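Local coordinates for BH0493 protein (Bacillus halodurans C-125, PDB 2QEE) that binds zinc and is probably a metal-dependent enzyme of the amidohydrolase type, a hydrolase or isomerase whose natural substrate is not established, at residues N6-L11 against K382-L387; D26-L31 against P353-A358. All blocks are in the same frame, centred on the assembly; numbering follows the deposited sequence.

Contact 1. Residues N6-L11 against K382-L387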
# COMPACT_ATOMS: atom_id res chain seq x y z
N ASN C 6 14.24 26.60 -17.76
CA ASN C 6 13.15 27.56 -17.86
C ASN C 6 11.78 26.93 -18.04
O ASN C 6 10.74 27.61 -17.81
CB ASN C 6 13.41 28.55 -19.02
CG ASN C 6 12.55 29.82 -18.95
OD1 ASN C 6 12.62 30.60 -18.00
ND2 ASN C 6 11.77 30.04 -20.00
N SER C 7 11.73 25.66 -18.44
CA SER C 7 10.40 25.06 -18.55
C SER C 7 10.41 23.59 -18.16
O SER C 7 11.48 22.94 -18.17
CB SER C 7 9.93 25.15 -20.01
OG SER C 7 10.81 24.42 -20.86
N ARG C 8 9.22 23.09 -17.83
CA ARG C 8 9.02 21.64 -17.52
C ARG C 8 9.38 20.77 -18.73
O ARG C 8 9.95 19.71 -18.56
CB ARG C 8 7.64 21.33 -17.01
CG ARG C 8 7.57 19.89 -16.45
CD ARG C 8 6.17 19.58 -16.13
NE ARG C 8 6.01 18.37 -15.32
CZ ARG C 8 6.20 17.13 -15.71
NH1 ARG C 8 6.62 16.87 -16.94
NH2 ARG C 8 5.95 16.14 -14.85
N GLU C 9 9.14 21.26 -19.95
CA GLU C 9 9.43 20.42 -21.13
C GLU C 9 10.93 20.27 -21.30
O GLU C 9 11.43 19.18 -21.65
CB GLU C 9 8.79 21.04 -22.40
CG GLU C 9 7.25 21.04 -22.32
CD GLU C 9 6.62 22.29 -21.74
OE1 GLU C 9 5.41 22.48 -22.00
OE2 GLU C 9 7.27 23.06 -20.99
N VAL C 10 11.67 21.37 -21.08
CA VAL C 10 13.15 21.29 -21.17
C VAL C 10 13.69 20.46 -19.98
O VAL C 10 14.58 19.65 -20.14
CB VAL C 10 13.78 22.64 -21.29
CG1 VAL C 10 15.34 22.55 -21.12
CG2 VAL C 10 13.39 23.24 -22.68
N LEU C 11 13.14 20.69 -18.81
CA LEU C 11 13.50 19.88 -17.65
C LEU C 11 13.35 18.39 -18.01
O LEU C 11 14.25 17.59 -17.72
CB LEU C 11 12.54 20.20 -16.50
CG LEU C 11 12.69 19.36 -15.19
CD1 LEU C 11 14.09 19.60 -14.54
CD2 LEU C 11 11.56 19.59 -14.27
N LYS C 382 9.70 15.92 -9.12
CA LYS C 382 10.31 16.53 -7.93
C LYS C 382 11.06 17.83 -8.26
O LYS C 382 10.95 18.80 -7.52
CB LYS C 382 11.22 15.53 -7.19
CG LYS C 382 10.46 14.68 -6.16
CD LYS C 382 9.31 13.84 -6.78
CE LYS C 382 8.55 12.98 -5.70
NZ LYS C 382 7.75 13.93 -4.86
N TYR C 383 11.81 17.85 -9.36
CA TYR C 383 12.43 19.07 -9.81
C TYR C 383 11.40 20.10 -10.15
O TYR C 383 11.57 21.28 -9.77
CB TYR C 383 13.35 18.84 -11.00
CG TYR C 383 14.63 18.12 -10.63
CD1 TYR C 383 15.50 18.60 -9.62
CD2 TYR C 383 15.02 16.98 -11.36
CE1 TYR C 383 16.72 17.95 -9.35
CE2 TYR C 383 16.22 16.32 -11.08
CZ TYR C 383 17.03 16.81 -10.06
OH TYR C 383 18.21 16.12 -9.85
N ASP C 384 10.34 19.70 -10.85
CA ASP C 384 9.31 20.69 -11.22
C ASP C 384 8.68 21.32 -10.01
O ASP C 384 8.43 22.51 -10.00
CB ASP C 384 8.24 20.09 -12.12
CG ASP C 384 7.41 21.19 -12.85
OD1 ASP C 384 7.99 22.20 -13.27
OD2 ASP C 384 6.20 20.98 -12.95
N ASP C 385 8.42 20.53 -8.96
CA ASP C 385 7.84 21.08 -7.75
C ASP C 385 8.72 22.15 -7.12
O ASP C 385 8.18 23.14 -6.64
CB ASP C 385 7.55 19.95 -6.76
CG ASP C 385 6.25 19.18 -7.13
OD1 ASP C 385 5.48 19.61 -8.06
OD2 ASP C 385 5.96 18.17 -6.47
N ILE C 386 10.04 21.95 -7.08
CA ILE C 386 10.90 23.02 -6.53
C ILE C 386 11.08 24.17 -7.51
O ILE C 386 11.22 25.34 -7.06
CB ILE C 386 12.21 22.51 -5.93
CG1 ILE C 386 13.09 21.80 -6.98
CG2 ILE C 386 11.88 21.64 -4.67
CD1 ILE C 386 14.54 21.39 -6.36
N LEU C 387 11.07 23.89 -8.82
CA LEU C 387 11.01 25.00 -9.79
C LEU C 387 9.78 25.88 -9.53
O LEU C 387 9.88 27.13 -9.55
CB LEU C 387 10.97 24.51 -11.24
CG LEU C 387 12.34 23.97 -11.67
CD1 LEU C 387 12.04 23.27 -13.04
CD2 LEU C 387 13.46 24.99 -11.81

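Contact 2. Residues D26-L31 against P353-A358. With ZN (zinc ion), chain T.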
# COMPACT_ATOMS: atom_id res chain seq x y z
N ASP C 26 25.70 -1.17 -10.78
CA ASP C 26 24.54 -2.06 -10.51
C ASP C 26 24.97 -2.85 -9.29
O ASP C 26 25.81 -3.77 -9.39
CB ASP C 26 24.29 -2.97 -11.72
CG ASP C 26 23.03 -3.81 -11.60
OD1 ASP C 26 22.52 -3.90 -10.46
OD2 ASP C 26 22.57 -4.34 -12.63
N MET C 27 24.46 -2.47 -8.12
CA MET C 27 25.15 -2.93 -6.89
C MET C 27 24.72 -4.26 -6.31
O MET C 27 25.16 -4.61 -5.21
CB MET C 27 25.25 -1.87 -5.78
CG MET C 27 23.94 -1.12 -5.42
SD MET C 27 22.74 -2.26 -4.69
CE MET C 27 23.46 -2.63 -3.07
N HIS C 28 23.86 -4.97 -7.03
CA HIS C 28 23.57 -6.36 -6.67
C HIS C 28 23.06 -7.09 -7.90
O HIS C 28 21.96 -6.76 -8.40
CB HIS C 28 22.48 -6.46 -5.56
CG HIS C 28 22.10 -7.88 -5.27
ND1 HIS C 28 23.01 -8.80 -4.82
CD2 HIS C 28 20.93 -8.54 -5.41
CE1 HIS C 28 22.42 -9.97 -4.67
NE2 HIS C 28 21.16 -9.85 -5.04
N THR C 29 23.84 -8.06 -8.40
CA THR C 29 23.43 -8.88 -9.53
C THR C 29 23.86 -10.32 -9.22
O THR C 29 24.61 -10.52 -8.30
CB THR C 29 24.10 -8.49 -10.87
OG1 THR C 29 25.48 -8.96 -10.91
CG2 THR C 29 24.10 -6.95 -11.12
N HIS C 30 23.47 -11.21 -10.11
CA HIS C 30 23.91 -12.62 -10.07
C HIS C 30 24.70 -12.90 -11.33
O HIS C 30 24.60 -13.97 -11.90
CB HIS C 30 22.68 -13.50 -9.98
CG HIS C 30 22.08 -13.46 -8.63
ND1 HIS C 30 22.54 -14.25 -7.59
CD2 HIS C 30 21.15 -12.64 -8.10
CE1 HIS C 30 21.87 -13.95 -6.49
NE2 HIS C 30 21.03 -12.97 -6.77
N LEU C 31 25.40 -11.88 -11.84
CA LEU C 31 26.23 -12.06 -13.03
C LEU C 31 27.71 -12.33 -12.58
O LEU C 31 28.07 -12.07 -11.45
CB LEU C 31 26.21 -10.81 -13.90
CG LEU C 31 24.78 -10.46 -14.36
CD1 LEU C 31 24.88 -9.14 -15.17
CD2 LEU C 31 24.25 -11.56 -15.22
N PRO C 353 18.17 4.03 -5.62
CA PRO C 353 16.81 3.61 -6.12
C PRO C 353 16.71 2.21 -6.73
O PRO C 353 15.64 1.59 -6.64
CB PRO C 353 16.46 4.65 -7.21
CG PRO C 353 17.79 5.32 -7.55
CD PRO C 353 18.64 5.28 -6.25
N GLN C 354 17.76 1.68 -7.36
CA GLN C 354 17.54 0.42 -8.06
C GLN C 354 18.82 -0.42 -8.18
O GLN C 354 19.93 0.15 -8.12
CB GLN C 354 16.95 0.66 -9.45
CG GLN C 354 16.55 -0.58 -10.23
CD GLN C 354 15.46 -1.39 -9.49
OE1 GLN C 354 15.70 -1.86 -8.37
NE2 GLN C 354 14.29 -1.58 -10.14
N HIS C 355 18.60 -1.72 -8.33
CA HIS C 355 19.63 -2.68 -8.75
C HIS C 355 18.91 -3.63 -9.69
O HIS C 355 17.68 -3.69 -9.66
CB HIS C 355 20.23 -3.43 -7.56
CG HIS C 355 19.28 -4.32 -6.81
ND1 HIS C 355 18.33 -3.83 -5.94
CD2 HIS C 355 19.13 -5.67 -6.80
CE1 HIS C 355 17.64 -4.83 -5.42
NE2 HIS C 355 18.11 -5.96 -5.92
N SER C 356 19.64 -4.42 -10.48
CA SER C 356 18.97 -5.31 -11.44
C SER C 356 18.67 -6.68 -10.89
O SER C 356 17.70 -7.34 -11.33
CB SER C 356 19.77 -5.46 -12.74
OG SER C 356 20.94 -6.26 -12.53
N ASP C 357 19.53 -7.16 -10.00
CA ASP C 357 19.51 -8.57 -9.61
C ASP C 357 19.57 -9.49 -10.87
O ASP C 357 18.98 -10.56 -10.87
CB ASP C 357 18.19 -8.84 -8.91
CG ASP C 357 18.39 -9.51 -7.69
OD1 ASP C 357 19.16 -10.48 -7.74
OD2 ASP C 357 17.85 -9.01 -6.69
N ALA C 358 20.21 -9.02 -11.95
CA ALA C 358 20.23 -9.79 -13.21
C ALA C 358 20.86 -11.18 -12.96
O ALA C 358 21.95 -11.24 -12.37
CB ALA C 358 21.04 -9.06 -14.30
ZN ZN T . 19.73 -11.35 -5.86
O HOH W 1 22.66 -0.18 -8.25
O HOH W 2 18.53 -11.90 -4.64

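Contact 1. Residues N6-L11 against K382-L387
L11 pushes both methyls of its forked end against the helix that carries Y383, D384 and L387, and this is the tightly packed part of the contact. CD1 of L11 rests 3.7 Å from CB of Y383, the two side chains crossing at about a right angle. The other branch, CD2 of L11, lies 3.6 Å from the backbone N of D384 and meets CD1 of L387 at 3.9 Å. A chi1 of 176° sets CG of L11 anti to its backbone N, and a chi2 of 63° then directs the methyls. A leucine suits the place because its two methyls can touch neighbours on successive turns, Y383 and L387, at once. I398 of helix 395-414 packs on both L11 and Y383, so a third helix closes this side, and the phenol OH of Y383 reaches on to D401.

The contact joins the first turn of helix 8-21 to the last turns of helix 363-388. S7 is the N-cap of the former: its OG accepts from V10 N at 3.2 Å.

Whereas L11 and Y383 are buried, the outer side is polar and open to solvent. The main salt bridge of the exposed R8 runs from its NH2 to D381, one turn before D384. A longer, secondary one joins NE of R8 to OD2 of D384 at 3.5 Å. Extended from CG to NE, R8 crosses D384 at about a right angle. The carboxylate oxygen sits at the edge of the guanidinium, near its plane, while the two group planes stand 81° apart. The aliphatic part of the arginine also lies against the aspartate, CD of R8 being 3.5 Å from OD2 of D384.

Contact 2. Residues D26-L31 against P353-A358
The zinc site of this putative amidohydrolase is assembled here, H28 and H30 of the HxH motif after strand 24-26 facing D357. NE2 of H28 binds the zinc ion at 2.2 Å and NE2 of H30 at 2.3 Å; OD1 of D357 is the third protein ligand. Histidine suits the first two places because an imidazole offers a ring nitrogen to the metal from a rigid, flat group. The D357 carboxylate is nearly coplanar with the H30 ring, 8° apart, but stands 84° from the plane of H28. Its second oxygen, OD2 of D357, takes a hydrogen bond of 3.2 Å from NE2 of H355, the donor lying above the carboxylate plane; this second-shell histidine probably helps fix the rotation of the ligand.

An HxH pair just after a strand, together with a later aspartate, is consistent with the amidohydrolase superfamily, whose members share a (beta/alpha)8-barrel fold. Farther from the metal, D26, its CG anti to the backbone N (chi1 -174°), grips S356 with both oxygens on their syn sides: OD1 of D26 accepts from S356 N at 2.9 Å, and OD2 of D26 from S356 OG at 2.5 Å. W368 also donates to OD2. An alanine in place of D26 would probably leave S356 N and OG without these acceptors and make the loop before D357 less firmly placed. S356 OG in turn accepts from A358 N, an ST turn that suits a small hydroxyl residue. Backbone bonds tie the two loops together at the ligands themselves: D357 N to H28 O, 2.9 Å, and H30 N to A358 O, 2.7 Å.

How the contacts relate
From the N terminus, residues 6-11 start helix 8-21, which leads to strand 24-26 and the loop of contact 2. The chain then runs through more than 300 residues of helices and strands before 353-358 returns to 26-31 and closes the inner loop. Helix 363-388 follows directly, and its end, 382-387, comes back to 6-11 in contact 1, closing an outer loop that encloses the inner one; the two do not cross. The centre of contact 2 lies about 3 Å, and that of contact 1 about 31 Å, from the centre of the chain. Contact 2 joins loops at the metal; contact 1 joins two peripheral helix ends.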